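Local coordinates for NADPH-dependent aldehyde reductase YqhD (Escherichia coli, PDB 4QGS), which reduces a broad range of short-chain aldehydes to alcohols with NADPH, as a zinc-dependent member of the iron-containing alcohol dehydrogenase family, at residues Leu71-Ile76 / Tyr82-Asn87; Phe227-Leu232 / Leu315-Glu320; Gly281-Ala286 / Glu372-Thr377; Thr295-Leu300 / Asn343-Leu348. All blocks are in the same frame, centred on the assembly; numbering follows the deposited sequence. Where two conformers were deposited one is given.

Interaction 1: residues Leu71-Ile76 / Tyr82-Asn87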
loop_
_atom_site.group_PDB
_atom_site.type_symbol
_atom_site.label_atom_id
_atom_site.label_comp_id
_atom_site.label_asym_id
_atom_site.label_seq_id
_atom_site.Cartn_x
_atom_site.Cartn_y
_atom_site.Cartn_z
ATOM N N LEU A 71 15.371 -12.049 19.703
ATOM C CA LEU A 71 14.709 -11.143 20.643
ATOM C C LEU A 71 13.403 -10.664 20.015
ATOM O O LEU A 71 13.212 -10.800 18.802
ATOM C CB LEU A 71 15.598 -9.943 20.981
ATOM C CG LEU A 71 16.746 -10.058 21.988
ATOM C CD1 LEU A 71 17.701 -11.187 21.648
ATOM C CD2 LEU A 71 17.497 -8.733 22.051
ATOM N N GLU A 72 12.512 -10.095 20.826
ATOM C CA GLU A 72 11.220 -9.631 20.324
ATOM C C GLU A 72 10.926 -8.183 20.710
ATOM O O GLU A 72 11.331 -7.724 21.775
ATOM C CB GLU A 72 10.090 -10.519 20.838
ATOM C CG GLU A 72 10.218 -11.995 20.509
ATOM C CD GLU A 72 9.008 -12.785 20.987
ATOM O OE1 GLU A 72 9.076 -14.030 21.032
ATOM O OE2 GLU A 72 7.983 -12.153 21.319
ATOM N N PHE A 73 10.222 -7.473 19.835
ATOM C CA PHE A 73 9.750 -6.126 20.132
ATOM C C PHE A 73 8.412 -5.899 19.450
ATOM O O PHE A 73 8.352 -5.785 18.232
ATOM C CB PHE A 73 10.759 -5.068 19.670
ATOM C CG PHE A 73 10.347 -3.651 19.997
ATOM C CD1 PHE A 73 10.799 -3.032 21.152
ATOM C CD2 PHE A 73 9.506 -2.943 19.152
ATOM C CE1 PHE A 73 10.427 -1.734 21.455
ATOM C CE2 PHE A 73 9.124 -1.643 19.454
ATOM C CZ PHE A 73 9.588 -1.041 20.607
ATOM N N GLY A 74 7.340 -5.819 20.227
ATOM C CA GLY A 74 6.022 -5.640 19.651
ATOM C C GLY A 74 5.440 -4.284 19.984
ATOM O O GLY A 74 6.114 -3.439 20.572
ATOM N N GLY A 75 4.185 -4.075 19.596
ATOM C CA GLY A 75 3.482 -2.849 19.913
ATOM C C GLY A 75 3.571 -1.763 18.858
ATOM O O GLY A 75 3.143 -0.634 19.101
ATOM N N ILE A 76 4.132 -2.083 17.694
ATOM C CA ILE A 76 4.143 -1.127 16.595
ATOM C C ILE A 76 2.697 -0.909 16.163
ATOM O O ILE A 76 2.010 -1.832 15.735
ATOM C CB ILE A 76 5.009 -1.598 15.407
ATOM C CG1 ILE A 76 6.484 -1.677 15.819
ATOM C CG2 ILE A 76 4.857 -0.653 14.226
ATOM C CD1 ILE A 76 7.416 -2.149 14.707
ATOM N N TYR A 82 6.829 7.695 16.191
ATOM C CA TYR A 82 8.251 8.008 16.317
ATOM C C TYR A 82 8.730 7.701 17.727
ATOM O O TYR A 82 9.896 7.359 17.937
ATOM C CB TYR A 82 8.514 9.480 15.968
ATOM C CG TYR A 82 9.932 9.962 16.221
ATOM C CD1 TYR A 82 10.885 9.935 15.209
ATOM C CD2 TYR A 82 10.310 10.471 17.460
ATOM C CE1 TYR A 82 12.179 10.380 15.427
ATOM C CE2 TYR A 82 11.603 10.918 17.688
ATOM C CZ TYR A 82 12.532 10.872 16.667
ATOM O OH TYR A 82 13.818 11.315 16.880
ATOM N N GLU A 83 7.818 7.840 18.684
ATOM C CA GLU A 83 8.047 7.423 20.061
ATOM C C GLU A 83 8.592 6.010 20.102
ATOM O O GLU A 83 9.748 5.779 20.453
ATOM C CB GLU A 83 6.748 7.463 20.875
ATOM C CG GLU A 83 6.136 8.830 21.108
ATOM C CD GLU A 83 4.849 8.739 21.909
ATOM O OE1 GLU A 83 4.891 8.231 23.051
ATOM O OE2 GLU A 83 3.792 9.165 21.394
ATOM N N THR A 84 7.730 5.074 19.726
ATOM C CA THR A 84 7.970 3.656 19.935
ATOM C C THR A 84 9.120 3.128 19.088
ATOM O O THR A 84 9.907 2.305 19.549
ATOM C CB THR A 84 6.701 2.841 19.634
ATOM O OG1 THR A 84 5.595 3.410 20.346
ATOM C CG2 THR A 84 6.881 1.395 20.062
ATOM N N LEU A 85 9.224 3.608 17.854
ATOM C CA LEU A 85 10.287 3.147 16.969
ATOM C C LEU A 85 11.659 3.498 17.548
ATOM O O LEU A 85 12.605 2.721 17.430
ATOM C CB LEU A 85 10.115 3.741 15.567
ATOM C CG LEU A 85 8.767 3.438 14.902
ATOM C CD1 LEU A 85 8.700 4.036 13.514
ATOM C CD2 LEU A 85 8.506 1.933 14.841
ATOM N N MET A 86 11.757 4.655 18.198
ATOM C CA MET A 86 13.003 5.062 18.849
ATOM C C MET A 86 13.355 4.156 20.027
ATOM O O MET A 86 14.531 3.918 20.297
ATOM C CB MET A 86 12.922 6.508 19.331
ATOM C CG MET A 86 13.312 7.537 18.290
ATOM S SD MET A 86 14.980 7.278 17.637
ATOM C CE MET A 86 14.590 6.566 16.063
ATOM N N ASN A 87 12.335 3.667 20.734
ATOM C CA ASN A 87 12.539 2.691 21.806
ATOM C C ASN A 87 13.174 1.418 21.262
ATOM O O ASN A 87 14.020 0.798 21.906
ATOM C CB ASN A 87 11.216 2.349 22.488
ATOM C CG ASN A 87 10.833 3.351 23.560
ATOM O OD1 ASN A 87 11.684 4.051 24.111
ATOM N ND2 ASN A 87 9.543 3.426 23.858
#
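The ring of Phe73 reaches from the strand end to the first turns of helix 82-95 and meets Thr84 at a slant, the two side chains running obliquely past each other. Its far end does the touching: CZ lies 3.7 Å from the Thr84 methyl CG2 and 3.5 Å from the Thr84 carbonyl O, which approaches the ring obliquely. With CG anti to the backbone N (chi1 -178°), Phe73 extends straight toward the helix, and its CZ also comes within 4.2 Å of Asn87 CB, one turn further on. Ala88 and Leu91 of the same helix continue the packing around this ring. Thr84 splits its two branches: CG2 goes to the ring, while OG1 hydrogen-bonds Glu77 in the connecting loop. The contact belongs to a beta-alpha unit of the Rossmann-like nucleotide-binding domain, where strand 69-73 is the edge strand of the parallel sheet and the chain leaves it through Gly74 and Gly75, reaching the helix after a short loop. Just past the glycines, Ile76 and Leu85 touch by their methyls, CD1 to CD2 at 4.2 Å. Ile76 also packs on Thr112 of helix 106-119, and its side chain is about 4 Å from that of Ser107, which binds NADP(+).

Interaction 2: residues Phe227-Leu232 / Leu315-Glu320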
loop_
_atom_site.group_PDB
_atom_site.type_symbol
_atom_site.label_atom_id
_atom_site.label_comp_id
_atom_site.label_asym_id
_atom_site.label_seq_id
_atom_site.Cartn_x
_atom_site.Cartn_y
_atom_site.Cartn_z
ATOM N N PHE A 227 0.756 -5.268 -18.257
ATOM C CA PHE A 227 0.947 -5.840 -16.922
ATOM C C PHE A 227 -0.096 -5.260 -15.967
ATOM O O PHE A 227 -0.687 -5.992 -15.156
ATOM C CB PHE A 227 2.359 -5.573 -16.411
ATOM C CG PHE A 227 3.420 -6.480 -17.008
ATOM C CD1 PHE A 227 3.174 -7.236 -18.141
ATOM C CD2 PHE A 227 4.665 -6.571 -16.408
ATOM C CE1 PHE A 227 4.158 -8.071 -18.669
ATOM C CE2 PHE A 227 5.656 -7.407 -16.930
ATOM C CZ PHE A 227 5.395 -8.155 -18.056
ATOM N N ALA A 228 -0.335 -3.959 -16.081
ATOM C CA ALA A 228 -1.387 -3.294 -15.305
ATOM C C ALA A 228 -2.738 -3.935 -15.595
ATOM O O ALA A 228 -3.474 -4.302 -14.670
ATOM C CB ALA A 228 -1.422 -1.795 -15.616
ATOM N N GLU A 229 -3.048 -4.096 -16.878
ATOM C CA GLU A 229 -4.278 -4.758 -17.306
ATOM C C GLU A 229 -4.393 -6.165 -16.713
ATOM O O GLU A 229 -5.463 -6.569 -16.229
ATOM C CB GLU A 229 -4.340 -4.800 -18.841
ATOM C CG GLU A 229 -4.711 -3.459 -19.426
ATOM C CD GLU A 229 -4.224 -3.261 -20.870
ATOM O OE1 GLU A 229 -3.841 -4.254 -21.516
ATOM O OE2 GLU A 229 -4.232 -2.105 -21.339
ATOM N N GLY A 230 -3.279 -6.890 -16.724
ATOM C CA GLY A 230 -3.218 -8.234 -16.173
ATOM C C GLY A 230 -3.526 -8.280 -14.688
ATOM O O GLY A 230 -4.245 -9.171 -14.214
ATOM N N ILE A 231 -2.958 -7.342 -13.944
ATOM C CA ILE A 231 -3.237 -7.244 -12.508
ATOM C C ILE A 231 -4.736 -7.003 -12.280
ATOM O O ILE A 231 -5.370 -7.673 -11.451
ATOM C CB ILE A 231 -2.405 -6.112 -11.841
ATOM C CG1 ILE A 231 -0.921 -6.487 -11.820
ATOM C CG2 ILE A 231 -2.928 -5.818 -10.407
ATOM C CD1 ILE A 231 0.020 -5.322 -11.559
ATOM N N LEU A 232 -5.297 -6.054 -13.029
ATOM C CA LEU A 232 -6.703 -5.656 -12.858
ATOM C C LEU A 232 -7.632 -6.829 -13.178
ATOM O O LEU A 232 -8.547 -7.148 -12.411
ATOM C CB LEU A 232 -7.021 -4.442 -13.743
ATOM C CG LEU A 232 -6.229 -3.189 -13.378
ATOM C CD1 LEU A 232 -6.399 -2.113 -14.433
ATOM C CD2 LEU A 232 -6.700 -2.647 -12.009
ATOM N N LEU A 315 -9.047 5.577 -20.411
ATOM C CA LEU A 315 -10.347 5.066 -19.961
ATOM C C LEU A 315 -10.957 4.128 -21.001
ATOM O O LEU A 315 -11.537 3.105 -20.661
ATOM C CB LEU A 315 -11.303 6.222 -19.656
ATOM C CG LEU A 315 -11.075 6.866 -18.293
ATOM C CD1 LEU A 315 -11.735 8.251 -18.238
ATOM C CD2 LEU A 315 -11.643 5.945 -17.192
ATOM N N LEU A 316 -10.816 4.467 -22.284
ATOM C CA LEU A 316 -11.335 3.601 -23.335
ATOM C C LEU A 316 -10.521 2.313 -23.459
ATOM O O LEU A 316 -11.067 1.238 -23.732
ATOM C CB LEU A 316 -11.335 4.348 -24.683
ATOM C CG LEU A 316 -12.342 5.493 -24.761
ATOM C CD1 LEU A 316 -12.047 6.350 -25.995
ATOM C CD2 LEU A 316 -13.748 4.953 -24.816
ATOM N N GLN A 317 -9.212 2.420 -23.262
ATOM C CA GLN A 317 -8.357 1.235 -23.305
ATOM C C GLN A 317 -8.700 0.309 -22.139
ATOM O O GLN A 317 -8.806 -0.903 -22.299
ATOM C CB GLN A 317 -6.869 1.614 -23.273
ATOM C CG GLN A 317 -5.935 0.397 -23.416
ATOM C CD GLN A 317 -4.485 0.782 -23.669
ATOM O OE1 GLN A 317 -4.198 1.869 -24.169
ATOM N NE2 GLN A 317 -3.561 -0.109 -23.315
ATOM N N TYR A 318 -8.878 0.905 -20.966
ATOM C CA TYR A 318 -9.276 0.184 -19.765
ATOM C C TYR A 318 -10.609 -0.518 -19.989
ATOM O O TYR A 318 -10.763 -1.697 -19.659
ATOM C CB TYR A 318 -9.335 1.173 -18.593
ATOM C CG TYR A 318 -10.032 0.729 -17.322
ATOM C CD1 TYR A 318 -9.409 -0.133 -16.433
ATOM C CD2 TYR A 318 -11.276 1.243 -16.976
ATOM C CE1 TYR A 318 -10.027 -0.514 -15.237
ATOM C CE2 TYR A 318 -11.909 0.873 -15.778
ATOM C CZ TYR A 318 -11.277 -0.012 -14.923
ATOM O OH TYR A 318 -11.884 -0.386 -13.743
ATOM N N ALA A 319 -11.557 0.190 -20.593
ATOM C CA ALA A 319 -12.891 -0.365 -20.820
ATOM C C ALA A 319 -12.828 -1.596 -21.712
ATOM O O ALA A 319 -13.470 -2.604 -21.439
ATOM C CB ALA A 319 -13.801 0.674 -21.425
ATOM N N GLU A 320 -12.033 -1.512 -22.773
ATOM C CA GLU A 320 -11.885 -2.624 -23.701
ATOM C C GLU A 320 -11.051 -3.776 -23.128
ATOM O O GLU A 320 -11.484 -4.935 -23.143
ATOM C CB GLU A 320 -11.256 -2.111 -25.006
ATOM C CG GLU A 320 -11.113 -3.157 -26.084
ATOM C CD GLU A 320 -10.673 -2.546 -27.403
ATOM O OE1 GLU A 320 -11.286 -1.546 -27.829
ATOM O OE2 GLU A 320 -9.709 -3.056 -28.004
#
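Gln317 sends its CG anti to the backbone N (chi1 -176°) and stays extended beyond it, while Glu229 leaves its own helix with CG beside the backbone N (chi1 -76°) and then also stretches out; the two chains cross at about a right angle where amide meets carboxylate. The contact joins helices 222-244 and 312-323 of the all-helical C-terminal domain characteristic of iron-containing alcohol dehydrogenases. Gln317 NE2 donates to Glu229 OE2 over 2.9 Å, meeting that oxygen nearly along its C-O direction. The carboxylate and amide planes are 66° apart, and the acceptor is somewhat tilted from the amide plane. Glu229 has further partners: Tyr214 OH also hydrogen-bonds OE2, and Arg321 makes a salt bridge with OE1, so this buried charge is probably well compensated. A leucine in place of Gln317 would probably leave OE2 with one hydrogen bond fewer and the carboxylate less firmly held. One turn on from Glu229, and at the residue next to Gln317, the contact becomes apolar, with Leu232 and Tyr318 also crossing at about a right angle. The Tyr318 hydroxyl is engaged elsewhere, with Thr341 and Trp323, while Phe207 of helix 196-211 packs on both Leu232 and Tyr318. Leu232 CD1 lies at the edge of the Tyr318 ring, near its plane, 4.0 Å from CE1.

Interaction 3: residues Gly281-Ala286 / Glu372-Thr377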
loop_
_atom_site.group_PDB
_atom_site.type_symbol
_atom_site.label_atom_id
_atom_site.label_comp_id
_atom_site.label_asym_id
_atom_site.label_seq_id
_atom_site.Cartn_x
_atom_site.Cartn_y
_atom_site.Cartn_z
ATOM N N GLY A 281 -8.588 11.018 -1.140
ATOM C CA GLY A 281 -9.028 10.009 -0.200
ATOM C C GLY A 281 -8.414 10.170 1.177
ATOM O O GLY A 281 -9.092 9.943 2.195
ATOM N N HIS A 282 -7.143 10.558 1.221
ATOM C CA HIS A 282 -6.417 10.693 2.480
ATOM C C HIS A 282 -7.083 11.700 3.425
ATOM O O HIS A 282 -7.066 11.517 4.633
ATOM C CB HIS A 282 -4.963 11.108 2.231
ATOM C CG HIS A 282 -4.076 9.993 1.755
ATOM N ND1 HIS A 282 -2.766 10.201 1.380
ATOM C CD2 HIS A 282 -4.306 8.667 1.591
ATOM C CE1 HIS A 282 -2.227 9.054 1.006
ATOM N NE2 HIS A 282 -3.140 8.107 1.123
ATOM N N GLU A 283 -7.649 12.772 2.872
ATOM C CA GLU A 283 -8.337 13.762 3.706
ATOM C C GLU A 283 -9.628 13.208 4.310
ATOM O O GLU A 283 -10.014 13.615 5.409
ATOM C CB GLU A 283 -8.639 15.036 2.907
ATOM C CG GLU A 283 -7.416 15.697 2.288
ATOM C CD GLU A 283 -6.349 16.130 3.280
ATOM O OE1 GLU A 283 -6.574 16.129 4.505
ATOM O OE2 GLU A 283 -5.251 16.495 2.818
ATOM N N LEU A 284 -10.291 12.280 3.614
ATOM C CA LEU A 284 -11.481 11.622 4.171
ATOM C C LEU A 284 -11.120 10.724 5.361
ATOM O O LEU A 284 -11.859 10.653 6.344
ATOM C CB LEU A 284 -12.215 10.807 3.093
ATOM C CG LEU A 284 -12.817 11.662 1.955
ATOM C CD1 LEU A 284 -13.371 10.770 0.846
ATOM C CD2 LEU A 284 -13.946 12.569 2.506
ATOM N N THR A 285 -9.985 10.037 5.272
ATOM C CA THR A 285 -9.543 9.214 6.393
ATOM C C THR A 285 -9.160 10.097 7.582
ATOM O O THR A 285 -9.579 9.846 8.723
ATOM C CB THR A 285 -8.342 8.311 6.015
ATOM O OG1 THR A 285 -8.762 7.338 5.047
ATOM C CG2 THR A 285 -7.829 7.593 7.280
ATOM N N ALA A 286 -8.387 11.146 7.312
ATOM C CA ALA A 286 -7.906 12.039 8.362
ATOM C C ALA A 286 -9.057 12.709 9.099
ATOM O O ALA A 286 -9.049 12.823 10.328
ATOM C CB ALA A 286 -6.974 13.101 7.778
ATOM N N GLU A 372 -5.583 22.293 1.022
ATOM C CA GLU A 372 -4.768 23.478 0.811
ATOM C C GLU A 372 -3.646 23.546 1.839
ATOM O O GLU A 372 -2.501 23.869 1.502
ATOM C CB GLU A 372 -5.628 24.746 0.847
ATOM C CG GLU A 372 -4.830 26.032 0.659
ATOM C CD GLU A 372 -5.701 27.226 0.309
ATOM O OE1 GLU A 372 -6.892 27.223 0.668
ATOM O OE2 GLU A 372 -5.189 28.172 -0.327
ATOM N N GLU A 373 -3.975 23.217 3.084
ATOM C CA GLU A 373 -2.999 23.209 4.168
ATOM C C GLU A 373 -1.869 22.212 3.872
ATOM O O GLU A 373 -0.697 22.451 4.189
ATOM C CB GLU A 373 -3.695 22.861 5.490
ATOM C CG GLU A 373 -2.796 22.872 6.717
ATOM C CD GLU A 373 -3.521 22.436 7.983
ATOM O OE1 GLU A 373 -4.759 22.619 8.071
ATOM O OE2 GLU A 373 -2.845 21.901 8.888
ATOM N N HIS A 374 -2.237 21.101 3.244
ATOM C CA HIS A 374 -1.293 20.026 2.976
ATOM C C HIS A 374 -0.592 20.172 1.628
ATOM O O HIS A 374 0.164 19.289 1.220
ATOM C CB HIS A 374 -2.016 18.686 3.055
ATOM C CG HIS A 374 -2.576 18.391 4.410
ATOM N ND1 HIS A 374 -3.637 17.537 4.605
ATOM C CD2 HIS A 374 -2.207 18.824 5.639
ATOM C CE1 HIS A 374 -3.912 17.465 5.900
ATOM N NE2 HIS A 374 -3.058 18.236 6.548
ATOM N N GLY A 375 -0.840 21.288 0.945
ATOM C CA GLY A 375 -0.172 21.594 -0.309
ATOM C C GLY A 375 -0.675 20.791 -1.491
ATOM O O GLY A 375 -0.010 20.707 -2.520
ATOM N N MET A 376 -1.859 20.202 -1.344
ATOM C CA MET A 376 -2.425 19.349 -2.379
ATOM C C MET A 376 -3.339 20.142 -3.319
ATOM O O MET A 376 -4.524 19.854 -3.389
ATOM C CB MET A 376 -3.216 18.206 -1.727
ATOM C CG MET A 376 -2.402 17.386 -0.762
ATOM S SD MET A 376 -1.108 16.462 -1.617
ATOM C CE MET A 376 -0.310 15.684 -0.208
ATOM N N THR A 377 -2.786 21.113 -4.054
ATOM C CA THR A 377 -3.558 22.149 -4.734
ATOM C C THR A 377 -3.428 22.058 -6.305
ATOM O O THR A 377 -4.118 22.811 -7.008
ATOM C CB THR A 377 -3.090 23.560 -4.236
ATOM O OG1 THR A 377 -1.673 23.636 -4.446
ATOM C CG2 THR A 377 -3.398 23.730 -2.786
#
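Glu283 and His374 approach from opposite directions and meet in a short hydrogen bond, His374 ND1 to Glu283 OE2 at 2.6 Å. The bond is nearly straight, 165° at the hydrogen. OE2 receives it through its syn lone pair, and the oxygen lies in the imidazole plane at the edge of the ring; carboxylate and ring are nearly coplanar, 20° apart. Glu283 gets there by bending at chi2 (-60°), which turns the carboxylate toward the imidazole. So close a carboxylate would probably favour a protonated imidazole. The Glu283 side is the tight one: this residue is buried, with its side chain against Lys370, Leu371 and Tyr394. On the other side the contact thins out toward solvent. His374 is exposed, and the nearest Met376 side-chain atom, CG, is 4.7 Å from Glu283 OE2. The backbone turns just past His374, where Gly375 takes a positive phi in the Schellman motif that ends helix 364-373. The pair thus joins the middle of helix 276-288 to the C-terminal end of helix 364-373 in the helical domain, with helix 387-396 packing beside Glu283 and helix 292-306 lying against Leu284 and Thr285.

Interaction 4: residues Thr295-Leu300 / Asn343-Leu348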
loop_
_atom_site.group_PDB
_atom_site.type_symbol
_atom_site.label_atom_id
_atom_site.label_comp_id
_atom_site.label_asym_id
_atom_site.label_seq_id
_atom_site.Cartn_x
_atom_site.Cartn_y
_atom_site.Cartn_z
ATOM N N THR A 295 -12.122 5.221 1.191
ATOM C CA THR A 295 -11.986 6.567 0.630
ATOM C C THR A 295 -11.638 6.497 -0.860
ATOM O O THR A 295 -12.050 7.365 -1.638
ATOM C CB THR A 295 -10.922 7.402 1.361
ATOM O OG1 THR A 295 -9.609 6.918 1.036
ATOM C CG2 THR A 295 -11.161 7.351 2.888
ATOM N N LEU A 296 -10.888 5.469 -1.258
ATOM C CA LEU A 296 -10.530 5.310 -2.672
ATOM C C LEU A 296 -11.732 4.908 -3.520
ATOM O O LEU A 296 -11.885 5.369 -4.657
ATOM C CB LEU A 296 -9.405 4.265 -2.838
ATOM C CG LEU A 296 -8.136 4.488 -2.011
ATOM C CD1 LEU A 296 -7.115 3.344 -2.253
ATOM C CD2 LEU A 296 -7.493 5.843 -2.276
ATOM N N ALA A 297 -12.567 4.028 -2.982
ATOM C CA ALA A 297 -13.742 3.555 -3.698
ATOM C C ALA A 297 -14.725 4.700 -3.912
ATOM O O ALA A 297 -15.421 4.755 -4.927
ATOM C CB ALA A 297 -14.407 2.424 -2.940
ATOM N N ILE A 298 -14.771 5.620 -2.954
ATOM C CA ILE A 298 -15.612 6.795 -3.096
ATOM C C ILE A 298 -15.061 7.754 -4.161
ATOM O O ILE A 298 -15.774 8.166 -5.079
ATOM C CB ILE A 298 -15.747 7.567 -1.753
ATOM C CG1 ILE A 298 -16.510 6.733 -0.708
ATOM C CG2 ILE A 298 -16.430 8.924 -1.963
ATOM C CD1 ILE A 298 -16.283 7.217 0.693
ATOM N N VAL A 299 -13.787 8.108 -4.038
ATOM C CA VAL A 299 -13.228 9.162 -4.889
ATOM C C VAL A 299 -13.002 8.720 -6.337
ATOM O O VAL A 299 -13.286 9.489 -7.264
ATOM C CB VAL A 299 -11.914 9.694 -4.303
ATOM C CG1 VAL A 299 -11.215 10.659 -5.270
ATOM C CG2 VAL A 299 -12.212 10.391 -2.962
ATOM N N LEU A 300 -12.493 7.508 -6.547
ATOM C CA LEU A 300 -12.078 7.106 -7.907
ATOM C C LEU A 300 -13.152 7.316 -8.985
ATOM O O LEU A 300 -12.865 7.957 -10.004
ATOM C CB LEU A 300 -11.630 5.637 -7.930
ATOM C CG LEU A 300 -11.013 5.225 -9.278
ATOM C CD1 LEU A 300 -9.633 5.825 -9.454
ATOM C CD2 LEU A 300 -10.957 3.710 -9.363
ATOM N N ASN A 343 -19.511 -0.776 -9.507
ATOM C CA ASN A 343 -20.197 -2.003 -9.138
ATOM C C ASN A 343 -19.255 -3.048 -8.545
ATOM O O ASN A 343 -19.606 -3.736 -7.585
ATOM C CB ASN A 343 -20.931 -2.591 -10.342
ATOM C CG ASN A 343 -21.655 -3.877 -9.997
ATOM O OD1 ASN A 343 -22.675 -3.854 -9.292
ATOM N ND2 ASN A 343 -21.132 -5.000 -10.466
ATOM N N PHE A 344 -18.053 -3.160 -9.112
ATOM C CA PHE A 344 -17.055 -4.097 -8.603
ATOM C C PHE A 344 -16.749 -3.790 -7.126
ATOM O O PHE A 344 -16.765 -4.686 -6.281
ATOM C CB PHE A 344 -15.783 -4.037 -9.470
ATOM C CG PHE A 344 -14.645 -4.883 -8.960
ATOM C CD1 PHE A 344 -14.762 -6.266 -8.895
ATOM C CD2 PHE A 344 -13.447 -4.294 -8.568
ATOM C CE1 PHE A 344 -13.711 -7.048 -8.429
ATOM C CE2 PHE A 344 -12.399 -5.073 -8.096
ATOM C CZ PHE A 344 -12.535 -6.447 -8.024
ATOM N N PHE A 345 -16.493 -2.523 -6.818
ATOM C CA PHE A 345 -16.221 -2.106 -5.436
ATOM C C PHE A 345 -17.415 -2.413 -4.525
ATOM O O PHE A 345 -17.263 -2.993 -3.433
ATOM C CB PHE A 345 -15.894 -0.618 -5.369
ATOM C CG PHE A 345 -14.603 -0.229 -6.064
ATOM C CD1 PHE A 345 -13.666 -1.181 -6.418
ATOM C CD2 PHE A 345 -14.334 1.106 -6.317
ATOM C CE1 PHE A 345 -12.469 -0.809 -7.053
ATOM C CE2 PHE A 345 -13.160 1.498 -6.947
ATOM C CZ PHE A 345 -12.222 0.530 -7.321
ATOM N N GLU A 346 -18.612 -2.054 -4.979
ATOM C CA GLU A 346 -19.800 -2.284 -4.153
ATOM C C GLU A 346 -20.048 -3.762 -3.874
ATOM O O GLU A 346 -20.418 -4.121 -2.748
ATOM C CB GLU A 346 -21.019 -1.642 -4.803
ATOM C CG GLU A 346 -20.734 -0.177 -5.071
ATOM C CD GLU A 346 -21.925 0.715 -5.114
ATOM O OE1 GLU A 346 -22.039 1.573 -4.199
ATOM O OE2 GLU A 346 -22.714 0.587 -6.076
ATOM N N GLN A 347 -19.822 -4.618 -4.870
ATOM C CA GLN A 347 -20.030 -6.060 -4.685
ATOM C C GLN A 347 -18.979 -6.689 -3.777
ATOM O O GLN A 347 -19.212 -7.754 -3.202
ATOM C CB GLN A 347 -20.056 -6.779 -6.034
ATOM C CG GLN A 347 -21.236 -6.403 -6.930
ATOM C CD GLN A 347 -22.586 -6.540 -6.250
ATOM O OE1 GLN A 347 -22.797 -7.421 -5.412
ATOM N NE2 GLN A 347 -23.512 -5.654 -6.605
ATOM N N LEU A 348 -17.825 -6.034 -3.639
ATOM C CA LEU A 348 -16.841 -6.432 -2.637
ATOM C C LEU A 348 -17.249 -6.002 -1.228
ATOM O O LEU A 348 -16.591 -6.360 -0.254
ATOM C CB LEU A 348 -15.465 -5.840 -2.960
ATOM C CG LEU A 348 -14.745 -6.390 -4.188
ATOM C CD1 LEU A 348 -13.500 -5.537 -4.451
ATOM C CD2 LEU A 348 -14.374 -7.869 -4.019
#
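Helix-to-helix packing in the C-terminal helical domain sets Phe345 of helix 330-347 against helix 292-306, which begins at the zinc ligand His292. The backbones come close at Ala297 and Phe345, whose CA atoms are 6.4 Å apart, as the small alanine side chain permits. Phe345 has its CG beside the backbone N (chi1 -66°), which lays the ring along one side of helix 292-306 from Ala297 to Leu300. One flank of the ring does the touching. Ala297 CB meets Phe345 CD2 at 3.6 Å, coming in at an oblique angle to the ring, and the alanine's CA lies equally near CD2. One turn further, Leu300 runs at about a right angle to Phe345 and brings its CD2 methyl to the ring. All three residues are buried. A serine in place of Phe345 would probably open a gap between the helices, leaving Ala297 CB and the Leu300 methyl without the ring they pack on. Close by, Leu296 rests on His278 and Asp205, both zinc ligands, and Leu300 on Thr277, so the packing lies one layer out from the metal site; the side chain of Leu300 is about 11 Å from the zinc ion. At the ring edge, near its plane, Leu300 CD2 sits 3.9 Å from Phe345 CE2 and 4.0 Å from Phe345 CZ.

In the fold
From the N terminus, interaction 1 comes first and closes a short loop between strand 69-73 and helix 82-95 in the nucleotide-binding domain. It is complete before the other three begin, all of them in the helical C-terminal domain. Interaction 2 then spans from helix 222-244 to helix 312-323, a loop crossed by both interaction 3 and interaction 4. Interaction 4, between helices 292-306 and 330-347, is nested inside the longer loop that interaction 3 closes from helix 276-288 to the end of helix 364-373. Interactions 3 and 4 touch directly, through Leu284 and Thr285 against Thr295 and Val299. Interactions 1 and 2 lie on opposite sides of the chain's centre, their own centres 41 Å apart.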